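Phosphoserine phosphatase RsbX (Bacillus subtilis, PDB 3W42) dephosphorylates RsbS as a manganese-binding PPM-type phosphatase, acting as a negative regulator of sigma-B in the general stress response. Local coordinates at residues A[13-18]-A[189-194]; A[40-45]-A[153-158]. All coordinates share one frame; numbering follows the deposited sequence. Where two conformers were deposited one is given.

Interaction 1 of 2, residues A[13-18]-A[189-194]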
loop_
_atom_site.group_PDB
_atom_site.type_symbol
_atom_site.label_atom_id
_atom_site.label_comp_id
_atom_site.label_asym_id
_atom_site.label_seq_id
_atom_site.Cartn_x
_atom_site.Cartn_y
_atom_site.Cartn_z
ATOM N N LEU A 13 4.382 -9.916 1.612
ATOM C CA LEU A 13 3.705 -10.195 2.874
ATOM C C LEU A 13 2.714 -9.083 3.124
ATOM O O LEU A 13 3.102 -7.902 3.052
ATOM C CB LEU A 13 4.729 -10.366 3.982
ATOM C CG LEU A 13 4.163 -10.721 5.392
ATOM C CD1 LEU A 13 5.241 -11.455 6.174
ATOM C CD2 LEU A 13 3.690 -9.488 6.127
ATOM N N VAL A 14 1.478 -9.443 3.405
ATOM C CA VAL A 14 0.450 -8.490 3.802
ATOM C C VAL A 14 0.115 -8.751 5.271
ATOM O O VAL A 14 -0.139 -9.928 5.644
ATOM C CB VAL A 14 -0.816 -8.603 2.978
ATOM C CG1 VAL A 14 -1.861 -7.561 3.464
ATOM C CG2 VAL A 14 -0.522 -8.562 1.540
ATOM N N TYR A 15 0.108 -7.724 6.093
ATOM C CA TYR A 15 -0.268 -7.763 7.498
ATOM C C TYR A 15 -1.449 -6.857 7.679
ATOM O O TYR A 15 -1.445 -5.708 7.205
ATOM C CB TYR A 15 0.902 -7.259 8.335
ATOM C CG TYR A 15 0.592 -7.147 9.849
ATOM C CD1 TYR A 15 -0.187 -6.055 10.343
ATOM C CD2 TYR A 15 1.044 -8.039 10.718
ATOM C CE1 TYR A 15 -0.609 -5.966 11.680
ATOM C CE2 TYR A 15 0.672 -7.894 12.135
ATOM C CZ TYR A 15 -0.162 -6.886 12.548
ATOM O OH TYR A 15 -0.504 -6.769 13.918
ATOM N N GLN A 16 -2.476 -7.320 8.413
ATOM C CA GLN A 16 -3.535 -6.429 8.822
ATOM C C GLN A 16 -4.052 -6.827 10.179
ATOM O O GLN A 16 -4.303 -8.024 10.429
ATOM C CB GLN A 16 -4.698 -6.437 7.814
ATOM C CG GLN A 16 -5.769 -5.419 8.163
ATOM C CD GLN A 16 -6.778 -5.293 7.112
ATOM O OE1 GLN A 16 -7.736 -6.093 7.094
ATOM N NE2 GLN A 16 -6.685 -4.295 6.268
ATOM N N LEU A 17 -4.269 -5.875 11.037
ATOM C CA LEU A 17 -4.901 -6.105 12.338
ATOM C C LEU A 17 -5.785 -4.924 12.672
ATOM O O LEU A 17 -5.442 -3.777 12.429
ATOM C CB LEU A 17 -3.888 -6.294 13.460
ATOM C CG LEU A 17 -4.467 -7.263 14.532
ATOM C CD1 LEU A 17 -4.492 -8.747 14.009
ATOM C CD2 LEU A 17 -3.526 -7.176 15.710
ATOM N N ASN A 18 -6.954 -5.206 13.213
ATOM C CA ASN A 18 -7.883 -4.166 13.572
ATOM C C ASN A 18 -7.426 -3.429 14.824
ATOM O O ASN A 18 -6.753 -3.972 15.714
ATOM C CB ASN A 18 -9.274 -4.771 13.884
ATOM C CG ASN A 18 -9.937 -5.293 12.676
ATOM O OD1 ASN A 18 -9.386 -5.397 11.578
ATOM N ND2 ASN A 18 -11.247 -5.639 12.854
ATOM N N ASP A 189 -4.916 1.960 16.176
ATOM C CA ASP A 189 -5.703 2.124 14.990
ATOM C C ASP A 189 -5.628 0.795 14.237
ATOM O O ASP A 189 -4.764 -0.024 14.514
ATOM C CB ASP A 189 -5.114 3.265 14.100
ATOM C CG ASP A 189 -5.979 3.658 12.900
ATOM O OD1 ASP A 189 -7.189 3.303 12.881
ATOM O OD2 ASP A 189 -5.448 4.370 12.007
ATOM N N ASP A 190 -6.506 0.601 13.236
ATOM C CA ASP A 190 -6.276 -0.401 12.224
ATOM C C ASP A 190 -4.886 -0.220 11.634
ATOM O O ASP A 190 -4.451 0.927 11.400
ATOM C CB ASP A 190 -7.306 -0.250 11.120
ATOM C CG ASP A 190 -8.770 -0.410 11.594
ATOM O OD1 ASP A 190 -9.016 -1.225 12.494
ATOM O OD2 ASP A 190 -9.632 0.242 10.981
ATOM N N LEU A 191 -4.213 -1.318 11.404
ATOM C CA LEU A 191 -2.818 -1.282 10.915
ATOM C C LEU A 191 -2.723 -2.257 9.784
ATOM O O LEU A 191 -2.955 -3.472 9.971
ATOM C CB LEU A 191 -1.888 -1.655 12.066
ATOM C CG LEU A 191 -0.405 -1.437 11.898
ATOM C CD1 LEU A 191 0.302 -1.518 13.246
ATOM C CD2 LEU A 191 0.227 -2.388 10.949
ATOM N N THR A 192 -2.339 -1.769 8.586
ATOM C CA THR A 192 -2.164 -2.556 7.363
ATOM C C THR A 192 -0.870 -2.228 6.752
ATOM O O THR A 192 -0.539 -1.036 6.594
ATOM C CB THR A 192 -3.324 -2.293 6.375
ATOM O OG1 THR A 192 -4.566 -2.511 7.007
ATOM C CG2 THR A 192 -3.233 -3.186 5.189
ATOM N N TYR A 193 -0.119 -3.247 6.327
ATOM C CA TYR A 193 1.049 -2.982 5.495
ATOM C C TYR A 193 1.236 -4.102 4.511
ATOM O O TYR A 193 0.862 -5.249 4.737
ATOM C CB TYR A 193 2.342 -2.711 6.319
ATOM C CG TYR A 193 2.814 -3.783 7.243
ATOM C CD1 TYR A 193 3.530 -4.875 6.807
ATOM C CD2 TYR A 193 2.592 -3.676 8.605
ATOM C CE1 TYR A 193 4.006 -5.830 7.721
ATOM C CE2 TYR A 193 3.087 -4.602 9.493
ATOM C CZ TYR A 193 3.770 -5.668 9.067
ATOM O OH TYR A 193 4.241 -6.577 9.997
ATOM N N ILE A 194 1.866 -3.749 3.383
ATOM C CA ILE A 194 2.312 -4.679 2.365
ATOM C C ILE A 194 3.804 -4.508 2.243
ATOM O O ILE A 194 4.280 -3.404 2.024
ATOM C CB ILE A 194 1.640 -4.450 1.017
ATOM C CG1 ILE A 194 0.122 -4.561 1.074
ATOM C CG2 ILE A 194 2.247 -5.376 -0.047
ATOM C CD1 ILE A 194 -0.604 -4.347 -0.258
HETATM O O HOH W 1 -3.958 -2.740 15.005
#

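Interaction 2 of 2, residues A[40-45]-A[153-158]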
loop_
_atom_site.group_PDB
_atom_site.type_symbol
_atom_site.label_atom_id
_atom_site.label_comp_id
_atom_site.label_asym_id
_atom_site.label_seq_id
_atom_site.Cartn_x
_atom_site.Cartn_y
_atom_site.Cartn_z
ATOM N N CYS A 40 -0.895 -3.666 -6.553
ATOM C CA CYS A 40 -1.293 -3.669 -5.130
ATOM C C CYS A 40 -1.773 -2.285 -4.750
ATOM O O CYS A 40 -1.518 -1.278 -5.370
ATOM C CB CYS A 40 -0.340 -4.259 -4.144
ATOM S SG CYS A 40 1.139 -3.202 -4.041
ATOM N N ALA A 41 -2.609 -2.284 -3.729
ATOM C CA ALA A 41 -3.190 -1.056 -3.215
ATOM C C ALA A 41 -3.487 -1.219 -1.752
ATOM O O ALA A 41 -3.843 -2.318 -1.303
ATOM C CB ALA A 41 -4.439 -0.688 -3.963
ATOM N N VAL A 42 -3.429 -0.130 -1.034
ATOM C CA VAL A 42 -3.791 -0.028 0.373
ATOM C C VAL A 42 -4.631 1.207 0.539
ATOM O O VAL A 42 -4.263 2.277 -0.003
ATOM C CB VAL A 42 -2.546 -0.019 1.299
ATOM C CG1 VAL A 42 -2.956 0.168 2.752
ATOM C CG2 VAL A 42 -1.702 -1.310 1.084
ATOM N N ALA A 43 -5.706 1.132 1.300
ATOM C CA ALA A 43 -6.573 2.243 1.545
ATOM C C ALA A 43 -7.059 2.281 2.975
ATOM O O ALA A 43 -7.208 1.229 3.611
ATOM C CB ALA A 43 -7.794 2.205 0.568
ATOM N N ASP A 44 -7.321 3.477 3.474
ATOM C CA ASP A 44 -7.826 3.698 4.838
ATOM C C ASP A 44 -9.071 4.573 4.710
ATOM O O ASP A 44 -8.994 5.742 4.321
ATOM C CB ASP A 44 -6.721 4.367 5.673
ATOM C CG ASP A 44 -7.085 4.598 7.123
ATOM O OD1 ASP A 44 -8.281 4.396 7.465
ATOM O OD2 ASP A 44 -6.178 4.983 7.923
ATOM N N GLY A 45 -10.230 4.012 4.991
ATOM C CA GLY A 45 -11.448 4.744 4.875
ATOM C C GLY A 45 -11.614 5.835 5.934
ATOM O O GLY A 45 -11.182 5.695 7.054
ATOM N N ILE A 153 4.226 -0.481 1.819
ATOM C CA ILE A 153 3.092 0.444 1.764
ATOM C C ILE A 153 2.326 0.268 3.058
ATOM O O ILE A 153 2.002 -0.890 3.391
ATOM C CB ILE A 153 2.148 0.182 0.579
ATOM C CG1 ILE A 153 2.918 0.275 -0.752
ATOM C CG2 ILE A 153 1.000 1.154 0.577
ATOM C CD1 ILE A 153 2.082 -0.263 -1.956
ATOM N N HIS A 154 2.023 1.321 3.800
ATOM C CA HIS A 154 1.349 1.145 5.095
ATOM C C HIS A 154 0.375 2.243 5.404
ATOM O O HIS A 154 0.562 3.430 5.028
ATOM C CB HIS A 154 2.373 1.017 6.213
ATOM C CG HIS A 154 3.164 2.233 6.540
ATOM N ND1 HIS A 154 2.676 3.225 7.364
ATOM C CD2 HIS A 154 4.423 2.645 6.219
ATOM C CE1 HIS A 154 3.630 4.169 7.499
ATOM N NE2 HIS A 154 4.702 3.831 6.815
ATOM N N THR A 155 -0.689 1.907 6.113
ATOM C CA THR A 155 -1.602 2.872 6.664
ATOM C C THR A 155 -0.999 3.594 7.879
ATOM O O THR A 155 0.022 3.167 8.452
ATOM C CB THR A 155 -2.988 2.280 6.946
ATOM O OG1 THR A 155 -2.833 1.291 7.962
ATOM C CG2 THR A 155 -3.653 1.719 5.704
ATOM N N ASP A 156 -1.703 4.622 8.286
ATOM C CA ASP A 156 -1.280 5.420 9.435
ATOM C C ASP A 156 -1.324 4.717 10.769
ATOM O O ASP A 156 -0.778 5.197 11.717
ATOM C CB ASP A 156 -2.055 6.745 9.457
ATOM C CG ASP A 156 -3.539 6.591 9.709
ATOM O OD1 ASP A 156 -4.015 5.451 9.827
ATOM O OD2 ASP A 156 -4.213 7.668 9.773
ATOM N N GLY A 157 -1.893 3.533 10.836
ATOM C CA GLY A 157 -1.837 2.736 12.056
ATOM C C GLY A 157 -0.437 2.225 12.353
ATOM O O GLY A 157 -0.194 1.829 13.483
ATOM N N LEU A 158 0.477 2.181 11.379
ATOM C CA LEU A 158 1.843 1.797 11.585
ATOM C C LEU A 158 2.671 3.105 11.716
ATOM O O LEU A 158 2.790 3.874 10.789
ATOM C CB LEU A 158 2.381 1.009 10.404
ATOM C CG LEU A 158 3.815 0.533 10.568
ATOM C CD1 LEU A 158 4.023 -0.432 11.645
ATOM C CD2 LEU A 158 4.331 -0.034 9.259
HETATM O O HOH W 2 -3.766 5.622 6.665
#

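Interaction 1 of 2, residues A[13-18]-A[189-194]
Tyr15 and Tyr193 form a hydrogen-bonded pair where strands 10-17 and 191-198 run antiparallel, neighbours in one sheet of the alpha-beta-beta-alpha sandwich of PPM phosphatases. Their backbones exchange two bonds, Tyr15 N to Tyr193 O at 2.9 Å and Tyr193 N back to Tyr15 O; Leu17 and Leu191 repeat the exchange two residues on. Both tyrosines point to the side of the sheet that carries Leu17 and Leu191. Tyr193 takes the crowded first torsion, CG between N and the carbonyl carbon (chi1 59°), and this swings its ring across to the partner strand. There CB of Tyr15 lies over one ring face, 3.5 Å from the centroid, a CH-pi contact. The two ring planes are nearly parallel (6°) but slid apart, with little overlap. CD2 of Leu191 packs against Tyr15 CD1, 3.7 Å away, and Tyr193 OH bonds Ser177 OG. The reverse side of the sheet, carrying Val14, Gln16, Thr192 and Ile194, looks into the sandwich, where Ile194 meets Cys40 and Val42 of strand 37-45. Beyond the strand end, a water lies within hydrogen-bonding distance of Leu17 O and of Asp189 O, the latter from the residue whose OD2 binds manganese. The extended Gln16 side chain runs alongside Thr192, whose OG1 also bonds Asp27, and its NE2 donates to Thr192 OG1 at 2.9 Å, the oxygen lying in the amide plane.

Interaction 2 of 2, residues A[40-45]-A[153-158]
Val42 lays its two methyls against Ile153 and Thr155, one on each, where strand 37-45 of one sheet faces strand 150-154 and the turn after it from the other. CG1, anti to the backbone N (chi1 177°), presses on Thr155 CG2 at 3.4 Å, tighter than usual van der Waals contact, while CG2 meets Ile153 CG2 at 3.7 Å. Further into the sandwich, Cys40 SG touches Ile153 CD1. The touching parts, 40-44 and 153-156, run almost the same way, 4° apart, but no hydrogen bond joins them directly: side chains interleave between the sheets of the PPM fold. Thr155 turns its methyl to this core, and its OG1 bonds Asp27 and the backbone N of Thr192. A type I turn from Thr155 to Leu158 follows; Thr155 O accepts from Leu158 N and, on the opposite face of its plane, from His154 ND1 at 2.9 Å. The turn presents Asp156 beside Asp44 at the mouth of the sandwich. Their carboxylate planes are turned 78° from each other, with Asp44 OD2 and Asp156 OD1 only 2.9 Å apart, because both bind the manganese ion that Asp189 also ligates. A water also links the two residues, donating to Asp44 OD2 and accepting from Asp156 N, and Asn109 ND2 holds the other oxygen of Asp156. Such closeness of like charges would be costly without the cation, so the metal probably offsets much of their repulsion.

Overall arrangement
Interactions 1 and 2 lie with their centres about 8 Å apart and meet directly: strands 191-198 and 150-154 are neighbours in one sheet, and Ile194 N probably donates to Ile153 O, at 2.9 Å. Interaction 1 joins strands within that sheet, whereas interaction 2 crosses the sandwich to strand 37-45 of the other. Along the chain, interaction 2 is nested inside the loop closed by interaction 1, which brings near-terminal strands together. Asp44, Asp156 and Asp189, distant in sequence, thus converge at one end of the sandwich, with Asp189 OD2 2.8 Å from Asp156 OD1, and a manganese ion is held between the end of strand 37-45 and the loops adjoining strands 150-154 and 191-198.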